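Local coordinates for UDP-N-Acetylenolpyruvylglucosamine Reductase (Thermus caldophilus, PDB 2GQT), which catalyses, with bound FAD, the NADPH-dependent reduction of UDP-N-acetylenolpyruvylglucosamine to UDP-N-acetylmuramate, a step in building the peptidoglycan cell wall, at residues Asn50-Asp55 against Asp246-Val251; Ala226-Ser229 against Phe235-Asn238. One frame throughout, in Å; residues are numbered along the deposited sequence.

Interaction 1: Asn50-Asp55 against Asp246-Val251; sequences NLLVLD and DVLELV. With FAD (flavin-adenine dinucleotide), chain C.
Leu52 and Leu54, on and just after strand 51-53, meet Val247 and Leu248 of helix 244-257 in a small, wholly apolar strand-to-helix contact that joins the FAD-binding part of the chain to its C-terminal part. With CG anti to its backbone N (chi1 172°), Leu52 spreads its two methyls over the helix side. CD1 lies 4.0 Å from Val247 CG1, the two side chains running antiparallel, and CD2 comes within 3.7 Å of Leu248 CD2. Leu54 starts out along the helix rather than at it, but its end turns in; CD2 packs 3.5 Å from Leu248 CD1, the two leucines standing roughly perpendicular. Leu248 thus divides its methyls, CD2 for Leu52 and CD1 for Leu54. The backbones stay well apart, 8.4 Å between Leu52 CA and Val247 CA.

Leu51 and the residue just before the strand, Asn50, face the cofactor. Asn50 N donates to O1A of the FAD pyrophosphate over 2.8 Å with an N-H...O angle of 164°, and Leu51 lays CG 3.5 Å from O1A and its methyls near O2A and the adenosine ribose. With an alanine in place of Leu51, the CG and methyl contacts to O1A, O2A and the ribose would be lost, which would probably leave this side of the pyrophosphate without its apolar cover and open a gap toward Leu45 and Trp267.

Beyond the leucines, the carboxylate of Asp55 accepts hydrogen bonds from Ala244 N and Lys245 N at the start of the helix. Strand 51-53 pairs in parallel with strand 265-267, whose Val266 also touches Leu52 and Leu54, while Val247 also touches Ala226, and Leu250 touches Ile228, of strand 226-228.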
loop_
_atom_site.group_PDB
_atom_site.type_symbol
_atom_site.label_atom_id
_atom_site.label_comp_id
_atom_site.label_asym_id
_atom_site.label_seq_id
_atom_site.Cartn_x
_atom_site.Cartn_y
_atom_site.Cartn_z
ATOM N N ASN A 50 2.232 3.346 1.121
ATOM C CA ASN A 50 2.513 4.147 -0.077
ATOM C C ASN A 50 2.303 5.647 0.112
ATOM O O ASN A 50 2.304 6.403 -0.872
ATOM C CB ASN A 50 1.729 3.656 -1.301
ATOM C CG ASN A 50 2.302 4.200 -2.615
ATOM O OD1 ASN A 50 1.578 4.740 -3.454
ATOM N ND2 ASN A 50 3.615 4.103 -2.769
ATOM N N LEU A 51 2.165 6.079 1.364
ATOM C CA LEU A 51 1.827 7.472 1.661
ATOM C C LEU A 51 2.995 8.306 2.142
ATOM O O LEU A 51 3.735 7.902 3.045
ATOM C CB LEU A 51 0.730 7.550 2.728
ATOM C CG LEU A 51 -0.622 6.944 2.339
ATOM C CD1 LEU A 51 -1.583 7.032 3.501
ATOM C CD2 LEU A 51 -1.225 7.613 1.118
ATOM N N LEU A 52 3.128 9.476 1.532
ATOM C CA LEU A 52 3.944 10.553 2.074
ATOM C C LEU A 52 2.982 11.614 2.623
ATOM O O LEU A 52 2.364 12.352 1.870
ATOM C CB LEU A 52 4.850 11.141 0.985
ATOM C CG LEU A 52 5.638 12.409 1.322
ATOM C CD1 LEU A 52 6.422 12.256 2.609
ATOM C CD2 LEU A 52 6.549 12.806 0.174
ATOM N N VAL A 53 2.826 11.645 3.938
ATOM C CA VAL A 53 1.891 12.569 4.569
ATOM C C VAL A 53 2.664 13.775 5.049
ATOM O O VAL A 53 3.649 13.638 5.767
ATOM C CB VAL A 53 1.124 11.908 5.735
ATOM C CG1 VAL A 53 0.144 12.911 6.349
ATOM C CG2 VAL A 53 0.390 10.662 5.242
ATOM N N LEU A 54 2.215 14.953 4.626
ATOM C CA LEU A 54 2.903 16.194 4.948
ATOM C C LEU A 54 2.759 16.557 6.422
ATOM O O LEU A 54 1.888 16.035 7.136
ATOM C CB LEU A 54 2.487 17.316 3.983
ATOM C CG LEU A 54 2.813 17.007 2.507
ATOM C CD1 LEU A 54 2.729 18.234 1.634
ATOM C CD2 LEU A 54 4.178 16.337 2.328
ATOM N N ASP A 55 3.643 17.435 6.879
ATOM C CA ASP A 55 3.760 17.735 8.295
ATOM C C ASP A 55 2.519 18.426 8.847
ATOM O O ASP A 55 2.272 18.367 10.046
ATOM C CB ASP A 55 5.019 18.569 8.542
ATOM C CG ASP A 55 6.294 17.835 8.137
ATOM O OD1 ASP A 55 6.469 16.666 8.559
ATOM O OD2 ASP A 55 7.116 18.420 7.387
ATOM N N ASP A 246 11.649 17.403 4.708
ATOM C CA ASP A 246 12.974 16.874 4.380
ATOM C C ASP A 246 12.893 15.844 3.266
ATOM O O ASP A 246 13.714 15.848 2.352
ATOM C CB ASP A 246 13.609 16.207 5.595
ATOM C CG ASP A 246 13.698 17.123 6.782
ATOM O OD1 ASP A 246 14.154 18.268 6.602
ATOM O OD2 ASP A 246 13.324 16.686 7.896
ATOM N N VAL A 247 11.911 14.953 3.363
ATOM C CA VAL A 247 11.672 13.960 2.325
ATOM C C VAL A 247 11.382 14.651 0.985
ATOM O O VAL A 247 11.971 14.282 -0.034
ATOM C CB VAL A 247 10.523 13.004 2.710
ATOM C CG1 VAL A 247 10.237 12.047 1.565
ATOM C CG2 VAL A 247 10.869 12.249 3.987
ATOM N N LEU A 248 10.492 15.646 0.982
ATOM C CA LEU A 248 10.163 16.378 -0.259
ATOM C C LEU A 248 11.373 17.089 -0.850
ATOM O O LEU A 248 11.552 17.109 -2.064
ATOM C CB LEU A 248 9.038 17.394 -0.042
ATOM C CG LEU A 248 7.599 16.886 0.115
ATOM C CD1 LEU A 248 6.714 18.046 0.533
ATOM C CD2 LEU A 248 7.060 16.223 -1.156
ATOM N N GLU A 249 12.204 17.660 0.012
ATOM C CA GLU A 249 13.425 18.303 -0.461
ATOM C C GLU A 249 14.346 17.302 -1.156
ATOM O O GLU A 249 14.895 17.585 -2.219
ATOM C CB GLU A 249 14.152 18.985 0.686
ATOM C CG GLU A 249 15.288 19.873 0.215
ATOM C CD GLU A 249 15.890 20.701 1.323
ATOM O OE1 GLU A 249 17.098 21.005 1.243
ATOM O OE2 GLU A 249 15.163 21.044 2.278
ATOM N N LEU A 250 14.502 16.123 -0.565
ATOM C CA LEU A 250 15.294 15.076 -1.180
ATOM C C LEU A 250 14.712 14.617 -2.518
ATOM O O LEU A 250 15.455 14.392 -3.476
ATOM C CB LEU A 250 15.422 13.908 -0.218
ATOM C CG LEU A 250 16.394 12.801 -0.577
ATOM C CD1 LEU A 250 17.803 13.343 -0.851
ATOM C CD2 LEU A 250 16.405 11.779 0.541
ATOM N N VAL A 251 13.384 14.493 -2.578
ATOM C CA VAL A 251 12.695 14.187 -3.833
ATOM C C VAL A 251 13.039 15.220 -4.916
ATOM O O VAL A 251 13.384 14.856 -6.050
ATOM C CB VAL A 251 11.166 14.076 -3.611
ATOM C CG1 VAL A 251 10.406 14.089 -4.923
ATOM C CG2 VAL A 251 10.845 12.799 -2.836
HETATM P PA FAD C . -1.916 3.071 1.977
HETATM O O1A FAD C . -0.517 3.485 1.785
HETATM O O2A FAD C . -2.539 3.150 3.317
HETATM O O5B FAD C . -2.872 3.839 0.971
HETATM C C5B FAD C . -2.520 3.912 -0.416
HETATM C C4B FAD C . -3.715 4.363 -1.227
HETATM O O4B FAD C . -4.739 3.351 -1.137
HETATM C C3B FAD C . -4.355 5.670 -0.739
HETATM O O3B FAD C . -4.902 6.337 -1.877
HETATM C C2B FAD C . -5.473 5.164 0.166
HETATM O O2B FAD C . -6.533 6.110 0.292
HETATM C C1B FAD C . -5.948 3.959 -0.617
HETATM N N9A FAD C . -6.664 2.932 0.169
HETATM C C8A FAD C . -6.187 2.242 1.217
HETATM N N7A FAD C . -7.124 1.390 1.638
HETATM C C5A FAD C . -8.189 1.515 0.838
HETATM C C6A FAD C . -9.459 0.928 0.780
HETATM N N6A FAD C . -9.856 -0.029 1.629
HETATM N N1A FAD C . -10.306 1.328 -0.189
HETATM C C2A FAD C . -9.959 2.282 -1.065
HETATM N N3A FAD C . -8.772 2.884 -1.045
HETATM C C4A FAD C . -7.894 2.508 -0.095
HETATM N N1 FAD C . 3.997 -1.715 -4.064
HETATM C C2 FAD C . 3.936 -2.563 -5.148
HETATM O O2 FAD C . 3.075 -2.401 -6.001
HETATM N N3 FAD C . 4.873 -3.584 -5.285
HETATM C C4 FAD C . 5.866 -3.796 -4.337
HETATM O O4 FAD C . 6.674 -4.719 -4.487
HETATM C C4X FAD C . 5.913 -2.939 -3.239
HETATM N N5 FAD C . 6.898 -3.108 -2.269
HETATM C C5X FAD C . 6.896 -2.283 -1.136
HETATM C C6 FAD C . 7.844 -2.504 -0.138
HETATM C C7 FAD C . 7.865 -1.714 1.008
HETATM C C7M FAD C . 8.909 -1.984 2.098
HETATM C C8 FAD C . 6.926 -0.686 1.145
HETATM C C8M FAD C . 6.935 0.200 2.398
HETATM C C9 FAD C . 5.985 -0.461 0.143
HETATM C C9A FAD C . 5.956 -1.253 -1.005
HETATM N N10 FAD C . 5.012 -1.037 -2.023
HETATM C C10 FAD C . 4.980 -1.905 -3.113
HETATM C "C1'" FAD C . 4.058 0.103 -1.987
HETATM C "C2'" FAD C . 2.788 -0.218 -1.182
HETATM O "O2'" FAD C . 3.009 -1.337 -0.301
HETATM C "C3'" FAD C . 1.594 -0.543 -2.081
HETATM O "O3'" FAD C . 1.279 0.594 -2.897
HETATM C "C4'" FAD C . 0.369 -0.978 -1.265
HETATM O "O4'" FAD C . -0.634 -1.476 -2.152
HETATM C "C5'" FAD C . -0.226 0.140 -0.414
HETATM O "O5'" FAD C . -1.210 -0.461 0.429
HETATM P P FAD C . -1.511 0.174 1.862
HETATM O O1P FAD C . -2.593 -0.634 2.456
HETATM O O2P FAD C . -0.270 0.405 2.631
HETATM O O3P FAD C . -2.140 1.574 1.388
#

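Interaction 2: Ala226-Ser229 against Phe235-Asn238; sequences AMIS and FIVN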
loop_
_atom_site.group_PDB
_atom_site.type_symbol
_atom_site.label_atom_id
_atom_site.label_comp_id
_atom_site.label_asym_id
_atom_site.label_seq_id
_atom_site.Cartn_x
_atom_site.Cartn_y
_atom_site.Cartn_z
ATOM N N ALA A 226 16.178 12.432 6.488
ATOM C CA ALA A 226 15.782 11.743 5.259
ATOM C C ALA A 226 17.029 11.449 4.427
ATOM O O ALA A 226 17.870 12.329 4.240
ATOM C CB ALA A 226 14.799 12.588 4.471
ATOM N N MET A 227 17.174 10.218 3.953
ATOM C CA MET A 227 18.360 9.872 3.176
ATOM C C MET A 227 18.013 8.912 2.058
ATOM O O MET A 227 17.179 8.034 2.247
ATOM C CB MET A 227 19.439 9.254 4.079
ATOM C CG MET A 227 20.774 9.044 3.375
ATOM S SD MET A 227 22.045 8.323 4.404
ATOM C CE MET A 227 21.424 6.660 4.543
ATOM N N ILE A 228 18.634 9.081 0.892
ATOM C CA ILE A 228 18.572 8.063 -0.149
ATOM C C ILE A 228 19.374 6.858 0.343
ATOM O O ILE A 228 20.573 6.974 0.642
ATOM C CB ILE A 228 19.100 8.575 -1.502
ATOM C CG1 ILE A 228 18.280 9.787 -1.959
ATOM C CG2 ILE A 228 19.042 7.463 -2.541
ATOM C CD1 ILE A 228 18.709 10.402 -3.281
ATOM N N SER A 229 18.695 5.717 0.455
ATOM C CA SER A 229 19.279 4.515 1.020
ATOM C C SER A 229 20.614 4.152 0.381
ATOM O O SER A 229 20.784 4.242 -0.836
ATOM C CB SER A 229 18.308 3.353 0.859
ATOM O OG SER A 229 18.931 2.134 1.200
ATOM N N PHE A 235 14.937 3.940 -2.726
ATOM C CA PHE A 235 14.367 4.009 -1.389
ATOM C C PHE A 235 14.879 5.230 -0.643
ATOM O O PHE A 235 16.089 5.469 -0.565
ATOM C CB PHE A 235 14.649 2.729 -0.603
ATOM C CG PHE A 235 13.846 1.549 -1.071
ATOM C CD1 PHE A 235 14.220 0.842 -2.209
ATOM C CD2 PHE A 235 12.712 1.146 -0.379
ATOM C CE1 PHE A 235 13.477 -0.244 -2.653
ATOM C CE2 PHE A 235 11.963 0.049 -0.814
ATOM C CZ PHE A 235 12.351 -0.644 -1.956
ATOM N N ILE A 236 13.943 6.029 -0.141
ATOM C CA ILE A 236 14.271 7.086 0.798
ATOM C C ILE A 236 13.915 6.585 2.180
ATOM O O ILE A 236 12.790 6.118 2.439
ATOM C CB ILE A 236 13.562 8.413 0.470
ATOM C CG1 ILE A 236 14.139 8.979 -0.831
ATOM C CG2 ILE A 236 13.697 9.411 1.635
ATOM C CD1 ILE A 236 13.313 10.086 -1.477
ATOM N N VAL A 237 14.883 6.662 3.073
ATOM C CA VAL A 237 14.695 6.142 4.405
ATOM C C VAL A 237 14.690 7.249 5.466
ATOM O O VAL A 237 15.291 8.325 5.294
ATOM C CB VAL A 237 15.722 5.021 4.708
ATOM C CG1 VAL A 237 15.560 3.857 3.716
ATOM C CG2 VAL A 237 17.141 5.565 4.664
ATOM N N ASN A 238 13.973 6.970 6.550
ATOM C CA ASN A 238 13.832 7.859 7.689
ATOM C C ASN A 238 14.781 7.383 8.784
ATOM O O ASN A 238 14.576 6.321 9.366
ATOM C CB ASN A 238 12.365 7.819 8.152
ATOM C CG ASN A 238 12.062 8.744 9.328
ATOM O OD1 ASN A 238 10.896 8.916 9.696
ATOM N ND2 ASN A 238 13.092 9.327 9.929
#
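Ile228 and Ile236 share a first torsion, CG1 anti to the carbonyl carbon (chi1 -59° and -68°), which sets their CG1 atoms side by side at 4.4 Å on one face of an antiparallel hairpin. Ala226 adds its methyl to that face, loosely against Ile236 CG2. On the other face, Val237 turns CG2 into the position between its own backbone N and carbonyl carbon, from where it reaches Met227 O at 3.5 Å; its CG1 meets Ser229 CB at 4.0 Å.

Three backbone hydrogen bonds join the segments. Met227 and Val237 form a hydrogen-bonded pair: Val237 N donates to Met227 O over 2.8 Å, and Met227 N returns a bond to Val237 O, 3.0 Å long. Ser229 N to Phe235 O, also 2.8 Å, carries the ladder past the strand ends. Ala226-Asn238 and Ile228-Ile236 are the non-hydrogen-bonded pairs, and the CA of Ile236 makes a further C-H...O contact, 3.4 Å from Met227 O.

Toward the turn, Ser229 OG accepts a hydrogen bond from Glu231 N, holding the hydroxyl to the connecting loop. The Phe235 ring leads away from segment 226-229, meets His232 of the connecting loop edge-to-face, and comes about 4 Å, side chain to side chain, from Cys199, the likely proton donor, placing this hairpin end beside the active site. Strand 226-228 is the middle of a three-stranded antiparallel sheet, between 222-223 and 236-238, and helix 244-257 covers the isoleucine face through Leu250, Val251 and Val254.

In the fold
Helix 244-257 is common ground: interaction 1 uses its Val247 and Leu248, and Val247 also touches Ala226 of interaction 2, but Leu250 is the main link to the hairpin, its CD2 3.5 Å from Ile228 N and 3.8 Å from Ile236 CG2. The helix packs against both, by different parts of its surface; the centres of interactions 1 and 2 are about 10 Å apart. Interaction 2 is buried, local in sequence and held by backbone hydrogen bonds; interaction 1 is only partly buried, brings together segments 191 residues apart and relies on methyl packing. Each also reaches toward the cofactor, interaction 1 at the pyrophosphate, interaction 2 through Phe235, whose side chain is about 5 Å from FAD.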